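Putative phosphomethylpyrimidine kinase (Bacteroides thetaiotaomicron, PDB 3MBH) binds pyridoxal and, as a member of the ribokinase-like kinases, probably phosphorylates it with ATP as a pyridoxal kinase. Local coordinates at residues Asp97-Lys100 / Asp101-Pro105; Lys131-Arg134 / His135-Thr138; Phe251-Gln254 / Gly255-Thr259; Asp59-Asp62 / Glu63-Lys66. All blocks are in the same frame, centred on the assembly; numbering follows the deposited sequence.

Contact 1 (Asp97-Lys100 / Asp101-Pro105); sequences DFIK and DFRQP
D97 passes its carbonyl to D101 in the last turn of helix 91-102, the helix of the beta-alpha-beta unit made with strands 80-83 and 108-111: D101 N bonds to D97 O at 2.9 Å. D97 is also a zinc ligand in a crystal structure of this protein, though no metal is bound to it here. F98 carries the side-chain contact. With CG anti to the backbone N (chi1 173°), its ring leans toward the C-terminal end of the helix and sets CE1 over one face of the F102 ring, offset toward the rim; the planes are inclined at 43°, neither stacked nor edge-to-face. Replacing F102 by an alanine would probably leave F98 CE1 without the ring face it rests on and open a gap toward I68 and W71 of helix 64-73. I99 lends its carbonyl to the end of the helix, where R103 N makes a weak bond to it. K100 bends at chi3, yet its NZ stays 4.3 Å from D101 OD1, beyond a salt bridge; D101 pairs instead with K72. R103, past the helix, folds back, its NH1 bonded to the carbonyl of K139 and lying 3.4 Å from I99 CG2.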
loop_
_atom_site.group_PDB
_atom_site.type_symbol
_atom_site.label_atom_id
_atom_site.label_comp_id
_atom_site.label_asym_id
_atom_site.label_seq_id
_atom_site.Cartn_x
_atom_site.Cartn_y
_atom_site.Cartn_z
ATOM N N ASP A 97 -39.923 13.548 2.717
ATOM C CA ASP A 97 -39.819 14.810 3.486
ATOM C C ASP A 97 -38.425 15.059 4.031
ATOM O O ASP A 97 -37.986 16.204 4.082
ATOM C CB ASP A 97 -40.828 14.831 4.639
ATOM C CG ASP A 97 -42.244 15.092 4.157
ATOM O OD1 ASP A 97 -42.390 15.548 3.012
ATOM O OD2 ASP A 97 -43.215 14.834 4.901
ATOM N N PHE A 98 -37.735 13.986 4.431
ATOM C CA PHE A 98 -36.388 14.059 4.917
ATOM C C PHE A 98 -35.462 14.585 3.831
ATOM O O PHE A 98 -34.724 15.540 4.071
ATOM C CB PHE A 98 -35.928 12.690 5.409
ATOM C CG PHE A 98 -34.487 12.629 5.792
ATOM C CD1 PHE A 98 -33.985 13.444 6.771
ATOM C CD2 PHE A 98 -33.618 11.764 5.140
ATOM C CE1 PHE A 98 -32.634 13.381 7.133
ATOM C CE2 PHE A 98 -32.267 11.690 5.489
ATOM C CZ PHE A 98 -31.765 12.514 6.482
ATOM N N ILE A 99 -35.581 14.018 2.633
ATOM C CA ILE A 99 -34.824 14.452 1.477
ATOM C C ILE A 99 -35.149 15.918 1.148
ATOM O O ILE A 99 -34.240 16.722 0.915
ATOM C CB ILE A 99 -35.107 13.569 0.252
ATOM C CG1 ILE A 99 -34.553 12.181 0.505
ATOM C CG2 ILE A 99 -34.484 14.203 -1.021
ATOM C CD1 ILE A 99 -35.117 11.101 -0.407
ATOM N N LYS A 100 -36.434 16.271 1.185
ATOM C CA LYS A 100 -36.823 17.649 0.905
ATOM C C LYS A 100 -36.146 18.616 1.875
ATOM O O LYS A 100 -35.610 19.652 1.465
ATOM C CB LYS A 100 -38.323 17.832 0.966
ATOM C CG LYS A 100 -38.827 19.248 0.536
ATOM C CD LYS A 100 -40.319 19.419 0.801
ATOM C CE LYS A 100 -40.722 18.937 2.192
ATOM N NZ LYS A 100 -42.028 19.541 2.652
ATOM N N ASP A 101 -36.157 18.273 3.155
ATOM C CA ASP A 101 -35.639 19.163 4.182
ATOM C C ASP A 101 -34.113 19.161 4.315
ATOM O O ASP A 101 -33.537 20.112 4.859
ATOM C CB ASP A 101 -36.241 18.793 5.524
ATOM C CG ASP A 101 -37.755 19.062 5.596
ATOM O OD1 ASP A 101 -38.320 19.751 4.735
ATOM O OD2 ASP A 101 -38.387 18.533 6.516
ATOM N N PHE A 102 -33.453 18.093 3.885
ATOM C CA PHE A 102 -32.015 18.008 4.130
ATOM C C PHE A 102 -31.185 18.112 2.876
ATOM O O PHE A 102 -29.947 18.054 2.913
ATOM C CB PHE A 102 -31.668 16.725 4.902
ATOM C CG PHE A 102 -31.903 16.834 6.382
ATOM C CD1 PHE A 102 -33.168 16.741 6.905
ATOM C CD2 PHE A 102 -30.857 17.057 7.253
ATOM C CE1 PHE A 102 -33.384 16.830 8.292
ATOM C CE2 PHE A 102 -31.071 17.158 8.628
ATOM C CZ PHE A 102 -32.335 17.024 9.141
ATOM N N ARG A 103 -31.830 18.210 1.734
ATOM C CA ARG A 103 -31.018 18.234 0.530
ATOM C C ARG A 103 -30.371 19.608 0.440
ATOM O O ARG A 103 -30.829 20.574 1.039
ATOM C CB ARG A 103 -31.788 17.884 -0.720
ATOM C CG ARG A 103 -32.795 18.891 -1.119
ATOM C CD ARG A 103 -33.736 18.252 -2.177
ATOM N NE ARG A 103 -32.954 17.739 -3.285
ATOM C CZ ARG A 103 -33.266 16.701 -4.054
ATOM N NH1 ARG A 103 -34.395 16.022 -3.876
ATOM N NH2 ARG A 103 -32.416 16.339 -5.016
ATOM N N GLN A 104 -29.240 19.651 -0.229
ATOM C CA GLN A 104 -28.556 20.911 -0.467
ATOM C C GLN A 104 -28.405 21.010 -1.960
ATOM O O GLN A 104 -28.707 20.062 -2.685
ATOM C CB GLN A 104 -27.208 20.938 0.277
ATOM C CG GLN A 104 -27.416 20.976 1.781
ATOM C CD GLN A 104 -26.138 20.868 2.582
ATOM O OE1 GLN A 104 -25.658 19.765 2.891
ATOM N NE2 GLN A 104 -25.611 22.019 2.984
ATOM N N PRO A 105 -27.999 22.181 -2.448
ATOM C CA PRO A 105 -27.701 22.312 -3.876
ATOM C C PRO A 105 -26.637 21.338 -4.380
ATOM O O PRO A 105 -26.732 20.851 -5.491
ATOM C CB PRO A 105 -27.206 23.764 -3.987
ATOM C CG PRO A 105 -27.796 24.467 -2.811
ATOM C CD PRO A 105 -27.874 23.452 -1.714
#

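Contact 2 (Lys131-Arg134 / His135-Thr138); sequences KEMR and HLIT
The M133-L136 and M133-I137 pairs belong to a local contact within the last turns of helix 127-136, which packs beside helix 91-102. Two bonds of the helical pattern carry its backbone: L136 N reaches E132 O at 3.1 Å, and I137 N reaches M133 O at 3.0 Å. On the buried side the selenomethionine M133 is bent at both chi2 and chi3, and its SE lies 3.9 Å from L136 CD2, the two side chains crossing at a slant. L86 touches both of them, and P113 and L115 also pack on M133. I137 places CG1 between its backbone N and carbonyl carbon (chi1 65°), which brings that methylene 3.4 Å from R134 O, while CG2 lies near M133 O. A glycine in place of I137 would probably strip the carbonyls of M133 and R134 of this hydrocarbon cover and let the chain turn more freely here. R134 runs extended from CG to NE, and its guanidinium forms a salt bridge with D155 and a bond to the carbonyl of Y152. H135 packs against Q93 and S96 of helix 91-102. Beyond it, T138 OG1 donates to H135 O at 2.6 Å and T138 N bonds to the same oxygen, so H135 O accepts twice from T138 as the chain leaves helix 127-136, in a protein of the ribokinase-like fold.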
loop_
_atom_site.group_PDB
_atom_site.type_symbol
_atom_site.label_atom_id
_atom_site.label_comp_id
_atom_site.label_asym_id
_atom_site.label_seq_id
_atom_site.Cartn_x
_atom_site.Cartn_y
_atom_site.Cartn_z
ATOM N N LYS A 131 -46.061 0.659 -4.999
ATOM C CA LYS A 131 -46.661 1.941 -5.367
ATOM C C LYS A 131 -45.951 3.111 -4.655
ATOM O O LYS A 131 -45.646 4.101 -5.294
ATOM C CB LYS A 131 -48.176 1.969 -5.116
ATOM C CG LYS A 131 -48.927 0.922 -5.895
ATOM C CD LYS A 131 -50.406 1.063 -5.790
ATOM C CE LYS A 131 -50.911 0.670 -4.451
ATOM N NZ LYS A 131 -52.257 -0.013 -4.551
ATOM N N GLU A 132 -45.639 2.984 -3.365
ATOM C CA GLU A 132 -44.918 4.057 -2.653
ATOM C C GLU A 132 -43.486 4.258 -3.192
ATOM O O GLU A 132 -43.000 5.403 -3.355
ATOM C CB GLU A 132 -44.914 3.793 -1.144
ATOM C CG GLU A 132 -46.280 3.859 -0.467
ATOM C CD GLU A 132 -46.905 5.266 -0.525
ATOM O OE1 GLU A 132 -46.211 6.251 -0.214
ATOM O OE2 GLU A 132 -48.094 5.373 -0.869
HETATM N N MSE A 133 -42.794 3.154 -3.474
HETATM C CA MSE A 133 -41.438 3.262 -3.967
HETATM C C MSE A 133 -41.403 4.028 -5.294
HETATM O O MSE A 133 -40.472 4.789 -5.546
HETATM C CB MSE A 133 -40.801 1.888 -4.087
HETATM C CG MSE A 133 -39.328 1.896 -4.433
HETATM SE SE MSE A 133 -38.251 2.796 -3.050
HETATM C CE MSE A 133 -38.141 1.371 -1.737
ATOM N N ARG A 134 -42.426 3.831 -6.129
ATOM C CA ARG A 134 -42.575 4.593 -7.354
ATOM C C ARG A 134 -42.551 6.109 -7.118
ATOM O O ARG A 134 -42.043 6.862 -7.945
ATOM C CB ARG A 134 -43.890 4.231 -8.086
ATOM C CG ARG A 134 -43.847 2.881 -8.775
ATOM C CD ARG A 134 -45.192 2.548 -9.356
ATOM N NE ARG A 134 -45.243 1.157 -9.775
ATOM C CZ ARG A 134 -46.335 0.407 -9.788
ATOM N NH1 ARG A 134 -47.488 0.896 -9.371
ATOM N NH2 ARG A 134 -46.277 -0.845 -10.205
ATOM N N HIS A 135 -43.090 6.546 -5.986
ATOM C CA HIS A 135 -43.010 7.930 -5.599
ATOM C C HIS A 135 -41.606 8.341 -5.145
ATOM O O HIS A 135 -41.103 9.390 -5.564
ATOM C CB HIS A 135 -44.001 8.286 -4.464
ATOM C CG HIS A 135 -43.955 9.733 -4.078
ATOM N ND1 HIS A 135 -44.415 10.734 -4.906
ATOM C CD2 HIS A 135 -43.461 10.351 -2.982
ATOM C CE1 HIS A 135 -44.240 11.907 -4.319
ATOM N NE2 HIS A 135 -43.679 11.703 -3.142
ATOM N N LEU A 136 -41.013 7.541 -4.280
ATOM C CA LEU A 136 -39.722 7.880 -3.714
ATOM C C LEU A 136 -38.659 8.052 -4.816
ATOM O O LEU A 136 -37.834 8.962 -4.736
ATOM C CB LEU A 136 -39.266 6.843 -2.696
ATOM C CG LEU A 136 -37.953 7.207 -1.986
ATOM C CD1 LEU A 136 -38.070 8.587 -1.261
ATOM C CD2 LEU A 136 -37.478 6.067 -1.039
ATOM N N ILE A 137 -38.693 7.234 -5.858
ATOM C CA ILE A 137 -37.635 7.371 -6.873
ATOM C C ILE A 137 -37.668 8.743 -7.582
ATOM O O ILE A 137 -36.643 9.165 -8.082
ATOM C CB ILE A 137 -37.577 6.239 -7.922
ATOM C CG1 ILE A 137 -38.856 6.214 -8.800
ATOM C CG2 ILE A 137 -37.191 4.899 -7.252
ATOM C CD1 ILE A 137 -38.683 5.456 -10.022
ATOM N N THR A 138 -38.816 9.438 -7.575
ATOM C CA THR A 138 -38.957 10.715 -8.260
ATOM C C THR A 138 -38.136 11.775 -7.547
ATOM O O THR A 138 -37.880 12.861 -8.098
ATOM C CB THR A 138 -40.439 11.213 -8.346
ATOM O OG1 THR A 138 -40.951 11.518 -7.044
ATOM C CG2 THR A 138 -41.334 10.175 -9.004
#

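Contact 3 (Phe251-Gln254 / Gly255-Thr259); sequences FILQ and GIRAT
I252 and I256 project together from one flank of helix 241-257, a turn apart near its C-terminal end, in this ribokinase-like fold. Both hold CG1 anti to the carbonyl carbon and CG2 anti to the backbone N, with chi1 near -70°. The shared conformation brings I256 CD1 alongside I252 CG2 at 3.6 Å, while I256 CG1 passes close to I252 O. Y215 touches both isoleucines, and T223, T226 and F227 of helix 223-236 pack on I252. Another flank of the helix is formed by L253 and R257, which cross at a slant. L253 sends CG anti to its backbone N, toward the following turn. R257 is modelled in two conformers; in the one described here its chi1 of -93° is off the usual staggered values, the chain bends at chi3, CD meets L253 CG at 3.6 Å, and NH1 forms a salt bridge with D246 of the second subunit and a hydrogen bond with S287 of that subunit. The aliphatic part then packs on its own helix while the charged end joins the subunit interface; the other conformer need not keep these contacts. M285 of the second subunit packs on L253, Q254 and R257. G255, without a side chain, bonds through N to F251 O at 3.0 Å, and R257 N bonds to L253 O. At the end of the helix I256 O takes two donors, T259 N at 2.9 Å and T259 OG1 at 2.7 Å.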
loop_
_atom_site.group_PDB
_atom_site.type_symbol
_atom_site.label_atom_id
_atom_site.label_comp_id
_atom_site.label_asym_id
_atom_site.label_seq_id
_atom_site.Cartn_x
_atom_site.Cartn_y
_atom_site.Cartn_z
ATOM N N PHE A 251 -15.410 -4.875 -7.663
ATOM C CA PHE A 251 -15.392 -5.128 -6.227
ATOM C C PHE A 251 -16.266 -6.313 -5.922
ATOM O O PHE A 251 -15.833 -7.216 -5.240
ATOM C CB PHE A 251 -15.870 -3.912 -5.438
ATOM C CG PHE A 251 -15.785 -4.063 -3.964
ATOM C CD1 PHE A 251 -14.547 -4.120 -3.333
ATOM C CD2 PHE A 251 -16.939 -4.145 -3.188
ATOM C CE1 PHE A 251 -14.471 -4.255 -1.930
ATOM C CE2 PHE A 251 -16.871 -4.240 -1.822
ATOM C CZ PHE A 251 -15.629 -4.311 -1.186
ATOM N N ILE A 252 -17.466 -6.335 -6.474
ATOM C CA ILE A 252 -18.394 -7.446 -6.271
ATOM C C ILE A 252 -17.837 -8.762 -6.828
ATOM O O ILE A 252 -17.994 -9.791 -6.198
ATOM C CB ILE A 252 -19.789 -7.169 -6.905
ATOM C CG1 ILE A 252 -20.484 -6.040 -6.144
ATOM C CG2 ILE A 252 -20.665 -8.450 -6.898
ATOM C CD1 ILE A 252 -21.648 -5.430 -6.930
ATOM N N LEU A 253 -17.211 -8.717 -7.990
ATOM C CA LEU A 253 -16.614 -9.921 -8.578
ATOM C C LEU A 253 -15.582 -10.529 -7.656
ATOM O O LEU A 253 -15.578 -11.724 -7.434
ATOM C CB LEU A 253 -15.984 -9.652 -9.953
ATOM C CG LEU A 253 -15.357 -10.828 -10.712
ATOM C CD1 LEU A 253 -16.339 -12.024 -10.842
ATOM C CD2 LEU A 253 -14.880 -10.351 -12.138
ATOM N N GLN A 254 -14.754 -9.672 -7.087
ATOM C CA GLN A 254 -13.732 -10.077 -6.127
ATOM C C GLN A 254 -14.324 -10.675 -4.894
ATOM O O GLN A 254 -13.852 -11.693 -4.434
ATOM C CB GLN A 254 -12.844 -8.886 -5.748
ATOM C CG GLN A 254 -12.059 -8.430 -6.857
ATOM C CD GLN A 254 -11.170 -7.324 -6.463
ATOM O OE1 GLN A 254 -10.040 -7.592 -6.045
ATOM N NE2 GLN A 254 -11.675 -6.072 -6.502
ATOM N N GLY A 255 -15.372 -10.031 -4.380
ATOM C CA GLY A 255 -16.135 -10.553 -3.249
ATOM C C GLY A 255 -16.803 -11.903 -3.488
ATOM O O GLY A 255 -16.918 -12.705 -2.579
ATOM N N ILE A 256 -17.247 -12.147 -4.705
ATOM C CA ILE A 256 -17.845 -13.446 -5.076
ATOM C C ILE A 256 -16.750 -14.520 -5.228
ATOM O O ILE A 256 -16.867 -15.609 -4.644
ATOM C CB ILE A 256 -18.743 -13.310 -6.317
ATOM C CG1 ILE A 256 -20.021 -12.518 -5.939
ATOM C CG2 ILE A 256 -19.126 -14.736 -6.941
ATOM C CD1 ILE A 256 -20.871 -12.035 -7.161
ATOM N N ARG A 257 -15.711 -14.186 -6.004
ATOM C CA ARG A 257 -14.504 -15.018 -6.220
ATOM C C ARG A 257 -13.824 -15.499 -4.926
ATOM O O ARG A 257 -13.146 -16.519 -4.916
ATOM C CB ARG A 257 -13.465 -14.217 -7.021
ATOM C CG ARG A 257 -13.514 -14.396 -8.531
ATOM C CD ARG A 257 -12.995 -13.183 -9.290
ATOM N NE ARG A 257 -11.548 -13.197 -9.517
ATOM C CZ ARG A 257 -10.957 -13.687 -10.594
ATOM N NH1 ARG A 257 -9.653 -13.629 -10.713
ATOM N NH2 ARG A 257 -11.660 -14.248 -11.553
ATOM N N ALA A 258 -13.968 -14.708 -3.859
ATOM C CA ALA A 258 -13.391 -15.013 -2.549
ATOM C C ALA A 258 -14.174 -16.148 -1.865
ATOM O O ALA A 258 -13.633 -16.808 -1.001
ATOM C CB ALA A 258 -13.318 -13.714 -1.655
ATOM N N THR A 259 -15.426 -16.401 -2.255
ATOM C CA THR A 259 -16.219 -17.512 -1.677
ATOM C C THR A 259 -15.997 -18.853 -2.352
ATOM O O THR A 259 -16.585 -19.862 -1.937
ATOM C CB THR A 259 -17.754 -17.240 -1.759
ATOM O OG1 THR A 259 -18.217 -17.389 -3.103
ATOM C CG2 THR A 259 -18.109 -15.905 -1.181
#

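Contact 4 (Asp59-Asp62 / Glu63-Lys66); sequences DLTD and EMPK
L60 O is gripped by two backbone donors from the next segment: E63 N at 2.9 Å, from well above the carbonyl plane, and M64 N at 3.2 Å, nearly in line with the C=O bond. M64 N also makes a weak bond to T61 O. Against this turn lie the side chains of M64, a selenomethionine whose CG, in the one of two modelled conformers described, passes 3.5 Å from L60 O, and P65, whose CD lies 3.0 Å from T61 O. K66 runs extended past D62 O, its CD 3.9 Å away, and continues to a long salt bridge with E63 OE1. The turn leads from strand 57-59 into helix 64-73, and D59 opens it with an Asx turn: T61 N donates to D59 OD1 at 2.9 Å, approaching from above the carboxylate plane. T61 keeps OG1 beside its own backbone N (chi1 -57°), and this hydroxyl is hydrogen-bonded to S88 and Q91. D59 OD2 is held in a salt bridge by R90. Farther out, I94 of helix 91-102 packs on T61, M64 and P65, and L58 of the third subunit packs on L60 and E63.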
loop_
_atom_site.group_PDB
_atom_site.type_symbol
_atom_site.label_atom_id
_atom_site.label_comp_id
_atom_site.label_asym_id
_atom_site.label_seq_id
_atom_site.Cartn_x
_atom_site.Cartn_y
_atom_site.Cartn_z
ATOM N N ASP A 59 -40.127 -2.857 13.115
ATOM C CA ASP A 59 -40.398 -1.739 12.212
ATOM C C ASP A 59 -40.026 -0.500 12.969
ATOM O O ASP A 59 -40.564 -0.267 14.037
ATOM C CB ASP A 59 -41.926 -1.725 11.907
ATOM C CG ASP A 59 -42.385 -0.495 11.066
ATOM O OD1 ASP A 59 -41.576 0.314 10.567
ATOM O OD2 ASP A 59 -43.617 -0.371 10.870
ATOM N N LEU A 60 -39.139 0.317 12.440
ATOM C CA LEU A 60 -38.744 1.544 13.164
ATOM C C LEU A 60 -39.392 2.852 12.623
ATOM O O LEU A 60 -38.894 3.973 12.931
ATOM C CB LEU A 60 -37.220 1.673 13.210
ATOM C CG LEU A 60 -36.439 0.604 14.003
ATOM C CD1 LEU A 60 -34.947 0.840 13.752
ATOM C CD2 LEU A 60 -36.789 0.649 15.489
ATOM N N THR A 61 -40.483 2.703 11.855
ATOM C CA THR A 61 -41.173 3.831 11.218
ATOM C C THR A 61 -41.410 4.954 12.212
ATOM O O THR A 61 -41.095 6.103 11.926
ATOM C CB THR A 61 -42.540 3.429 10.593
ATOM O OG1 THR A 61 -42.326 2.376 9.638
ATOM C CG2 THR A 61 -43.298 4.662 9.914
ATOM N N ASP A 62 -41.950 4.613 13.377
ATOM C CA ASP A 62 -42.272 5.650 14.313
ATOM C C ASP A 62 -41.100 6.274 15.080
ATOM O O ASP A 62 -41.271 7.338 15.674
ATOM C CB ASP A 62 -43.350 5.175 15.236
ATOM C CG ASP A 62 -44.641 4.845 14.471
ATOM O OD1 ASP A 62 -45.031 5.633 13.585
ATOM O OD2 ASP A 62 -45.233 3.776 14.747
ATOM N N GLU A 63 -39.922 5.661 15.037
ATOM C CA GLU A 63 -38.747 6.296 15.625
ATOM C C GLU A 63 -38.075 7.283 14.665
ATOM O O GLU A 63 -37.409 8.216 15.111
ATOM C CB GLU A 63 -37.749 5.255 16.062
ATOM C CG GLU A 63 -36.696 5.758 17.045
ATOM C CD GLU A 63 -37.275 6.265 18.383
ATOM O OE1 GLU A 63 -38.390 5.848 18.769
ATOM O OE2 GLU A 63 -36.594 7.090 19.046
HETATM N N MSE A 64 -38.252 7.091 13.367
HETATM C CA MSE A 64 -37.543 7.882 12.364
HETATM C C MSE A 64 -37.853 9.392 12.461
HETATM O O MSE A 64 -36.940 10.215 12.448
HETATM C CB MSE A 64 -37.808 7.332 10.942
HETATM C CG MSE A 64 -37.172 5.954 10.681
HETATM SE SE MSE A 64 -37.720 5.041 9.052
HETATM C CE MSE A 64 -39.537 5.574 9.132
ATOM N N PRO A 65 -39.130 9.763 12.587
ATOM C CA PRO A 65 -39.377 11.207 12.769
ATOM C C PRO A 65 -38.700 11.770 14.027
ATOM O O PRO A 65 -38.300 12.940 14.060
ATOM C CB PRO A 65 -40.926 11.316 12.872
ATOM C CG PRO A 65 -41.417 10.018 12.180
ATOM C CD PRO A 65 -40.376 8.984 12.592
ATOM N N LYS A 66 -38.593 10.946 15.063
ATOM C CA LYS A 66 -37.974 11.398 16.318
ATOM C C LYS A 66 -36.480 11.637 16.111
ATOM O O LYS A 66 -35.933 12.659 16.595
ATOM C CB LYS A 66 -38.219 10.362 17.420
ATOM C CG LYS A 66 -39.718 10.193 17.764
ATOM C CD LYS A 66 -39.874 9.149 18.886
ATOM C CE LYS A 66 -41.290 8.972 19.286
ATOM N NZ LYS A 66 -41.377 7.776 20.113
#

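Overall arrangement
Contacts 4, 1 and 2 follow one another along the chain on one side of its centre, with contact 3 on the opposite side. Contacts 1 and 2 touch where I99 CD1 meets L136 CD1 at 4.0 Å, joining helices 91-102 and 127-136. Contact 4 comes no nearer than about 7 Å to contact 1, atom to atom; helix 91-102, which carries contact 1, spans that interval, its I94 packing on contact 4. Contact 3 stays about 19 Å from contact 2 at the nearest atoms. The bound pyridoxal lies about 9 Å from the M133 side chain, 11 Å from that of L60 and 12 Å from that of I252, so contacts 2, 4 and 3 stand outside its immediate shell.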